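Local coordinates for protein HTH-type transcriptional regulator PrpR (PDB 6D2S) that regulates, as a DNA-binding transcription factor, the expression of enzymes that break down short-chain fatty acids through the glyoxylate and methylcitrate cycles, at residues A44-D49 and T93-V98. Sequence-based numbering, arbitrary orientation.
Sequences AELMRD and TQLALV
M47 sets out with CG beside its backbone N and anti to the carbonyl carbon (chi1 -71°), then bends at chi2 and again at chi3, which brings SD and CE over the backbone of L95. L95 and L46 both hold CG anti to the backbone N, and each sends CD2 into the gap between the helices. The contact is apolar helix-helix packing: helix 39-51 lies beside helix 84-99, the latter within the IrrE N-terminal-like domain of PrpR. The two short segments run in nearly the same direction, 22° apart, with axes 11.2 Å from each other at closest approach. That separation leaves the bridging to side chains, and no hydrogen bond links the two segments.

M47 spans most of the gap. Its SD lies 3.8 Å from L95 CB, and CE continues past the sulfur to reach L95 N at 3.8 Å. The methyl also meets the aliphatic start of Q94, 4.1 Å from Q94 CB, so the thioether end rests against two consecutive residues of one helix. The side chains of M47 and L95 meet at a slant, whereas those of L46 and L95 stand roughly perpendicular.

M47 and L95 are buried, and neighbouring apolar groups extend the packing: I53 touches M47 and V98, L43 and F51 lie against L95, and M34 adjoins L46. On another side of helix 84-99, A96 and L97 pack on helix 116-135, so helix 84-99 touches both 39-51 and 116-135. The backbone of M47 is also hydrogen-bonded to that of I53, tying helix 39-51 to the residue just before strand 54-58. Apart from the thioether, the leucines meet methyl to methyl, L46 CD2 standing 4.2 Å from L95 CD2.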
loop_
_atom_site.group_PDB
_atom_site.type_symbol
_atom_site.label_atom_id
_atom_site.label_comp_id
_atom_site.label_asym_id
_atom_site.label_seq_id
_atom_site.Cartn_x
_atom_site.Cartn_y
_atom_site.Cartn_z
ATOM N N ALA A 44 -11.850 9.889 11.883
ATOM C CA ALA A 44 -13.032 9.619 12.702
ATOM C C ALA A 44 -13.997 10.801 12.676
ATOM O O ALA A 44 -15.221 10.619 12.633
ATOM C CB ALA A 44 -12.617 9.301 14.144
ATOM N N GLU A 45 -13.458 12.022 12.712
ATOM C CA GLU A 45 -14.289 13.216 12.607
ATOM C C GLU A 45 -14.970 13.296 11.246
ATOM O O GLU A 45 -16.170 13.582 11.161
ATOM C CB GLU A 45 -13.439 14.467 12.860
ATOM C CG GLU A 45 -14.227 15.764 12.902
ATOM C CD GLU A 45 -13.347 16.972 13.178
ATOM O OE1 GLU A 45 -13.276 17.876 12.316
ATOM O OE2 GLU A 45 -12.718 17.013 14.257
ATOM N N LEU A 46 -14.214 13.066 10.165
ATOM C CA LEU A 46 -14.810 13.069 8.831
ATOM C C LEU A 46 -15.927 12.032 8.726
ATOM O O LEU A 46 -17.011 12.318 8.196
ATOM C CB LEU A 46 -13.727 12.812 7.775
ATOM C CG LEU A 46 -14.122 12.721 6.303
ATOM C CD1 LEU A 46 -14.845 13.978 5.873
ATOM C CD2 LEU A 46 -12.879 12.494 5.431
ATOM N N MET A 47 -15.686 10.821 9.234
ATOM C CA MET A 47 -16.702 9.773 9.134
ATOM C C MET A 47 -17.986 10.179 9.840
ATOM O O MET A 47 -19.089 9.937 9.331
ATOM C CB MET A 47 -16.165 8.460 9.710
ATOM C CG MET A 47 -15.101 7.828 8.825
ATOM S SD MET A 47 -15.853 7.152 7.328
ATOM C CE MET A 47 -16.022 5.429 7.791
ATOM N N ARG A 48 -17.863 10.796 11.019
ATOM C CA ARG A 48 -19.030 11.286 11.749
ATOM C C ARG A 48 -19.724 12.412 10.989
ATOM O O ARG A 48 -20.950 12.404 10.815
ATOM C CB ARG A 48 -18.578 11.768 13.134
ATOM C CG ARG A 48 -19.656 12.059 14.131
ATOM C CD ARG A 48 -19.018 12.309 15.503
ATOM N NE ARG A 48 -20.005 12.754 16.478
ATOM C CZ ARG A 48 -20.344 14.022 16.659
ATOM N NH1 ARG A 48 -19.762 14.971 15.932
ATOM N NH2 ARG A 48 -21.263 14.338 17.562
ATOM N N ASP A 49 -18.947 13.398 10.536
ATOM C CA ASP A 49 -19.514 14.603 9.934
ATOM C C ASP A 49 -20.192 14.303 8.604
ATOM O O ASP A 49 -21.272 14.832 8.317
ATOM C CB ASP A 49 -18.411 15.639 9.723
ATOM C CG ASP A 49 -18.000 16.337 11.008
ATOM O OD1 ASP A 49 -18.674 16.146 12.042
ATOM O OD2 ASP A 49 -16.991 17.078 10.974
ATOM N N THR A 93 -10.348 2.686 4.649
ATOM C CA THR A 93 -10.865 1.560 3.877
ATOM C C THR A 93 -12.383 1.508 3.961
ATOM O O THR A 93 -13.066 1.390 2.938
ATOM C CB THR A 93 -10.243 0.245 4.353
ATOM O OG1 THR A 93 -8.837 0.260 4.087
ATOM C CG2 THR A 93 -10.861 -0.949 3.594
ATOM N N GLN A 94 -12.936 1.656 5.175
ATOM C CA GLN A 94 -14.391 1.676 5.322
ATOM C C GLN A 94 -15.003 2.900 4.649
ATOM O O GLN A 94 -16.106 2.818 4.090
ATOM C CB GLN A 94 -14.778 1.633 6.806
ATOM C CG GLN A 94 -16.263 1.359 7.033
ATOM C CD GLN A 94 -16.647 -0.023 6.553
ATOM O OE1 GLN A 94 -17.690 -0.217 5.910
ATOM N NE2 GLN A 94 -15.803 -1.000 6.862
ATOM N N LEU A 95 -14.303 4.041 4.683
ATOM C CA LEU A 95 -14.786 5.235 3.993
ATOM C C LEU A 95 -14.966 4.966 2.503
ATOM O O LEU A 95 -15.960 5.389 1.895
ATOM C CB LEU A 95 -13.809 6.398 4.209
ATOM C CG LEU A 95 -13.905 7.624 3.280
ATOM C CD1 LEU A 95 -15.286 8.217 3.260
ATOM C CD2 LEU A 95 -12.873 8.692 3.689
ATOM N N ALA A 96 -14.025 4.241 1.905
ATOM C CA ALA A 96 -14.175 3.866 0.502
ATOM C C ALA A 96 -15.372 2.952 0.305
ATOM O O ALA A 96 -16.157 3.138 -0.628
ATOM C CB ALA A 96 -12.905 3.180 -0.009
ATOM N N LEU A 97 -15.510 1.937 1.156
ATOM C CA LEU A 97 -16.615 0.996 1.005
ATOM C C LEU A 97 -17.975 1.683 1.109
ATOM O O LEU A 97 -18.918 1.282 0.414
ATOM C CB LEU A 97 -16.477 -0.121 2.047
ATOM C CG LEU A 97 -15.261 -1.036 1.826
ATOM C CD1 LEU A 97 -15.079 -2.038 2.978
ATOM C CD2 LEU A 97 -15.362 -1.766 0.491
ATOM N N VAL A 98 -18.101 2.732 1.933
ATOM C CA VAL A 98 -19.413 3.347 2.155
ATOM C C VAL A 98 -19.620 4.610 1.325
ATOM O O VAL A 98 -20.755 4.936 0.960
ATOM C CB VAL A 98 -19.657 3.661 3.650
ATOM C CG1 VAL A 98 -19.514 2.403 4.509
ATOM C CG2 VAL A 98 -18.764 4.798 4.136
#